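PDB 3Q2I: dehydrogenase from Chromobacterium violaceum, which probably oxidises the sugar C-3 hydroxyl of UDP-N-acetylglucosaminuronic acid with NAD, a step toward 2,3-diacetamido-2,3-dideoxy-D-mannuronic acid. Local coordinates for residues T256-E260 / K261-R265; S341-D344 / G345-V348. All blocks are in the same frame, centred on the assembly; numbering follows the deposited sequence.

Contact 1 of 2, residues T256-E260 / K261-R265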
loop_
_atom_site.group_PDB
_atom_site.type_symbol
_atom_site.label_atom_id
_atom_site.label_comp_id
_atom_site.label_asym_id
_atom_site.label_seq_id
_atom_site.Cartn_x
_atom_site.Cartn_y
_atom_site.Cartn_z
ATOM N N THR A 256 31.476 -5.489 13.426
ATOM C CA THR A 256 32.249 -4.269 13.263
ATOM C C THR A 256 31.381 -3.133 13.748
ATOM O O THR A 256 30.190 -3.098 13.420
ATOM C CB THR A 256 32.570 -4.036 11.777
ATOM O OG1 THR A 256 33.364 -5.137 11.327
ATOM C CG2 THR A 256 33.322 -2.736 11.613
ATOM N N ILE A 257 31.905 -2.260 14.609
ATOM C CA ILE A 257 31.155 -1.120 15.126
ATOM C C ILE A 257 31.933 0.147 14.920
ATOM O O ILE A 257 33.102 0.206 15.324
ATOM C CB ILE A 257 30.852 -1.228 16.645
ATOM C CG1 ILE A 257 30.119 -2.563 16.905
ATOM C CG2 ILE A 257 30.056 0.003 17.073
ATOM C CD1 ILE A 257 29.948 -2.900 18.411
ATOM N N LEU A 258 31.338 1.117 14.235
ATOM C CA LEU A 258 31.933 2.404 13.904
ATOM C C LEU A 258 31.132 3.526 14.489
ATOM O O LEU A 258 29.943 3.644 14.201
ATOM C CB LEU A 258 31.979 2.572 12.383
ATOM C CG LEU A 258 32.654 1.451 11.583
ATOM C CD1 LEU A 258 32.685 1.796 10.113
ATOM C CD2 LEU A 258 34.118 1.201 12.140
ATOM N N GLY A 259 31.780 4.345 15.335
ATOM C CA GLY A 259 31.164 5.565 15.809
ATOM C C GLY A 259 32.059 6.785 15.723
ATOM O O GLY A 259 33.107 6.775 15.087
ATOM N N GLU A 260 31.563 7.870 16.292
ATOM C CA GLU A 260 32.211 9.185 16.206
ATOM C C GLU A 260 33.661 9.104 16.669
ATOM O O GLU A 260 34.581 9.705 16.070
ATOM C CB GLU A 260 31.374 10.097 17.084
ATOM C CG GLU A 260 31.772 11.561 17.216
ATOM C CD GLU A 260 30.944 12.223 18.351
ATOM O OE1 GLU A 260 30.081 11.580 19.024
ATOM O OE2 GLU A 260 31.159 13.431 18.573
ATOM N N LYS A 261 33.869 8.375 17.756
ATOM C CA LYS A 261 35.192 8.404 18.354
ATOM C C LYS A 261 35.759 7.020 18.634
ATOM O O LYS A 261 36.623 6.842 19.498
ATOM C CB LYS A 261 35.223 9.328 19.566
ATOM C CG LYS A 261 34.318 8.904 20.684
ATOM C CD LYS A 261 34.165 10.047 21.695
ATOM C CE LYS A 261 33.402 9.588 22.934
ATOM N NZ LYS A 261 33.776 10.350 24.161
ATOM N N GLY A 262 35.383 6.037 17.818
ATOM C CA GLY A 262 35.864 4.693 18.013
ATOM C C GLY A 262 35.515 3.781 16.860
ATOM O O GLY A 262 34.467 3.982 16.225
ATOM N N SER A 263 36.372 2.804 16.578
ATOM C CA SER A 263 36.148 1.813 15.511
ATOM C C SER A 263 36.641 0.464 16.019
ATOM O O SER A 263 37.795 0.331 16.482
ATOM C CB SER A 263 36.890 2.172 14.217
ATOM O OG SER A 263 36.457 3.426 13.711
ATOM N N VAL A 264 35.784 -0.543 16.011
ATOM C CA VAL A 264 36.159 -1.856 16.501
ATOM C C VAL A 264 35.734 -2.953 15.540
ATOM O O VAL A 264 34.707 -2.819 14.852
ATOM C CB VAL A 264 35.520 -2.099 17.875
ATOM C CG1 VAL A 264 35.481 -3.562 18.237
ATOM C CG2 VAL A 264 36.258 -1.298 18.920
ATOM N N ARG A 265 36.544 -3.997 15.414
ATOM C CA ARG A 265 36.110 -5.215 14.794
ATOM C C ARG A 265 36.560 -6.390 15.629
ATOM O O ARG A 265 37.744 -6.516 15.983
ATOM C CB ARG A 265 36.664 -5.329 13.361
ATOM C CG ARG A 265 36.194 -6.626 12.653
ATOM C CD ARG A 265 36.948 -6.830 11.337
ATOM N NE ARG A 265 36.117 -7.390 10.269
ATOM C CZ ARG A 265 35.911 -8.698 10.065
ATOM N NH1 ARG A 265 36.411 -9.598 10.907
ATOM N NH2 ARG A 265 35.183 -9.129 9.031
HETATM O O HOH W 1 34.746 -5.034 8.915
HETATM O O HOH W 2 34.237 4.993 13.249
#
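Thr256-Glu260 and Lys261-Arg265 form the turn end of an antiparallel beta hairpin, in which strand 252-259 folds back beside strand 262-267 in the mixed sheet. The backbones are joined at the pair Ile257 and Val264, where Ile257 N reaches Val264 O at 2.9 Å and Val264 N returns to Ile257 O at 2.9 Å. Nearer the turn, Gly259 N donates to Gly262 O.

On the face bearing Thr256, Leu258, Ser263 and Arg265, the Leu258 CD2 methyl lies 3.6 Å from Ser263 OG. This hydroxyl is bonded to Tyr247 O of the second subunit and also accepts from a water that donates to Gly259 O as well. Thr256 OG1, turned anti to its carbonyl carbon (chi1 -62°), passes 3.5 Å from Arg265 CG, the two side chains crossing at a slant. A second water lies in the guanidinium plane of Arg265, accepts from NE at 3.0 Å and bonds Thr256 OG1 at 2.8 Å. Glu252 and Gln275 hold the other guanidinium nitrogens.

Ile257 and Val264 emerge on the reverse face and pack on Leu144 of helix 139-149. One face on a helix and the other against a second subunit is consistent with the open-faced sheet of the C-terminal alpha/beta domain in this oxidoreductase family.

Contact 2 of 2, residues S341-D344 / G345-V348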
loop_
_atom_site.group_PDB
_atom_site.type_symbol
_atom_site.label_atom_id
_atom_site.label_comp_id
_atom_site.label_asym_id
_atom_site.label_seq_id
_atom_site.Cartn_x
_atom_site.Cartn_y
_atom_site.Cartn_z
ATOM N N SER A 341 9.439 -9.192 7.729
ATOM C CA SER A 341 9.936 -8.308 6.656
ATOM C C SER A 341 10.364 -9.150 5.447
ATOM O O SER A 341 10.053 -8.795 4.296
ATOM C CB SER A 341 11.162 -7.569 7.213
ATOM O OG SER A 341 11.732 -6.798 6.120
ATOM N N ALA A 342 11.089 -10.247 5.670
ATOM C CA ALA A 342 11.518 -11.108 4.572
ATOM C C ALA A 342 10.330 -11.758 3.879
ATOM O O ALA A 342 10.333 -11.932 2.660
ATOM C CB ALA A 342 12.436 -12.214 5.097
ATOM N N ARG A 343 9.305 -12.117 4.652
ATOM C CA ARG A 343 8.165 -12.806 4.054
ATOM C C ARG A 343 7.417 -11.828 3.140
ATOM O O ARG A 343 7.083 -12.207 2.011
ATOM C CB ARG A 343 7.186 -13.237 5.159
ATOM C CG ARG A 343 6.006 -14.058 4.628
ATOM C CD ARG A 343 4.918 -14.305 5.690
ATOM N NE ARG A 343 4.285 -13.042 6.007
ATOM C CZ ARG A 343 3.481 -12.894 7.060
ATOM N NH1 ARG A 343 2.943 -11.716 7.335
ATOM N NH2 ARG A 343 3.348 -13.921 7.903
ATOM N N ASP A 344 7.155 -10.618 3.626
ATOM C CA ASP A 344 6.258 -9.706 2.925
ATOM C C ASP A 344 7.023 -8.716 2.046
ATOM O O ASP A 344 6.373 -7.987 1.245
ATOM C CB ASP A 344 5.370 -8.964 3.935
ATOM C CG ASP A 344 4.354 -9.887 4.604
ATOM O OD1 ASP A 344 4.132 -11.000 4.076
ATOM O OD2 ASP A 344 3.781 -9.423 5.618
ATOM N N GLY A 345 8.354 -8.702 2.110
ATOM C CA GLY A 345 9.109 -7.706 1.296
ATOM C C GLY A 345 8.844 -6.271 1.686
ATOM O O GLY A 345 8.675 -5.371 0.837
ATOM N N ARG A 346 8.784 -6.014 2.983
ATOM C CA ARG A 346 8.497 -4.650 3.463
ATOM C C ARG A 346 9.303 -4.342 4.728
ATOM O O ARG A 346 9.699 -5.263 5.463
ATOM C CB ARG A 346 7.024 -4.476 3.808
ATOM C CG ARG A 346 6.551 -5.361 4.930
ATOM C CD ARG A 346 5.040 -5.306 5.228
ATOM N NE ARG A 346 4.691 -6.463 6.054
ATOM C CZ ARG A 346 4.476 -6.422 7.368
ATOM N NH1 ARG A 346 4.551 -5.251 7.982
ATOM N NH2 ARG A 346 4.209 -7.539 8.050
ATOM N N ARG A 347 9.536 -3.049 4.950
ATOM C CA ARG A 347 10.168 -2.581 6.181
ATOM C C ARG A 347 9.219 -2.871 7.317
ATOM O O ARG A 347 8.030 -2.614 7.245
ATOM C CB ARG A 347 10.401 -1.057 6.058
ATOM C CG ARG A 347 11.102 -0.399 7.267
ATOM C CD ARG A 347 11.293 1.141 7.092
ATOM N NE ARG A 347 12.377 1.352 6.109
ATOM C CZ ARG A 347 12.926 2.532 5.759
ATOM N NH1 ARG A 347 12.583 3.667 6.348
ATOM N NH2 ARG A 347 13.904 2.595 4.848
ATOM N N VAL A 348 9.774 -3.419 8.412
ATOM C CA VAL A 348 8.907 -3.699 9.590
ATOM C C VAL A 348 9.466 -2.923 10.766
ATOM O O VAL A 348 10.680 -3.004 11.070
ATOM C CB VAL A 348 8.922 -5.213 9.934
ATOM C CG1 VAL A 348 8.188 -5.420 11.248
ATOM C CG2 VAL A 348 8.193 -5.976 8.855
#
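The guanidinium of Arg346 meets Asp344 CB and OD2 at its edge and has Val348 CG2 over one face, 3.8 Å above the plane and offset toward the rim. Arg343 likewise presents an edge to the Asp344 carboxylate, completing a salt-bridge network at the C-terminal end of helix 325-344.

The two arginines grip the carboxylate differently. Arg343 approaches side-on, its NE 2.8 Å from Asp344 OD1, above the carboxylate plane, and its NH1 3.0 Å from OD2 on the syn side. Arg346 is also side-on but spends both nitrogens on one oxygen: NE, 3.1 Å from Asp344 OD2, meets the anti lone pair of that oxygen, and NH2 comes from the anti side. OD2 therefore accepts three N-H groups, and the shared negative charge probably offsets the closeness of the two cations. Arg346 runs extended from CG to NE beside Asp344, their flat groups 32° apart. Arg343 NH2 also bonds Pro351 O of the third subunit.

Gly345 leaves the helix with positive phi, and the amides of Gly345 and Arg346 both make weak hydrogen bonds to Ser341 O. Ser341 OG, carried anti to the backbone N (chi1 174°), accepts from Ala211 N and donates to Arg346 O at 2.6 Å, its oxygen tilted 34° from that carbonyl's plane.

How the contacts relate
Both contacts fall in the C-terminal alpha/beta domain, with contact 1 earlier in the chain. The centres of contact 1 and contact 2 are about 29 Å apart and their nearest atoms about 19 Å apart, so they do not touch. The mixed sheet relates them: the hairpin of contact 1 supplies strands 252-259 and 262-267 toward one side of it, while contact 2 closes helix 325-344 and leads into strand 348-349, outermost within this chain at the other side, next to strand 206-214. Both reach the second subunit, and contact 2 also meets a third. Regions well separated on one sheet thus take part in the subunit interfaces of the eight-chain assembly.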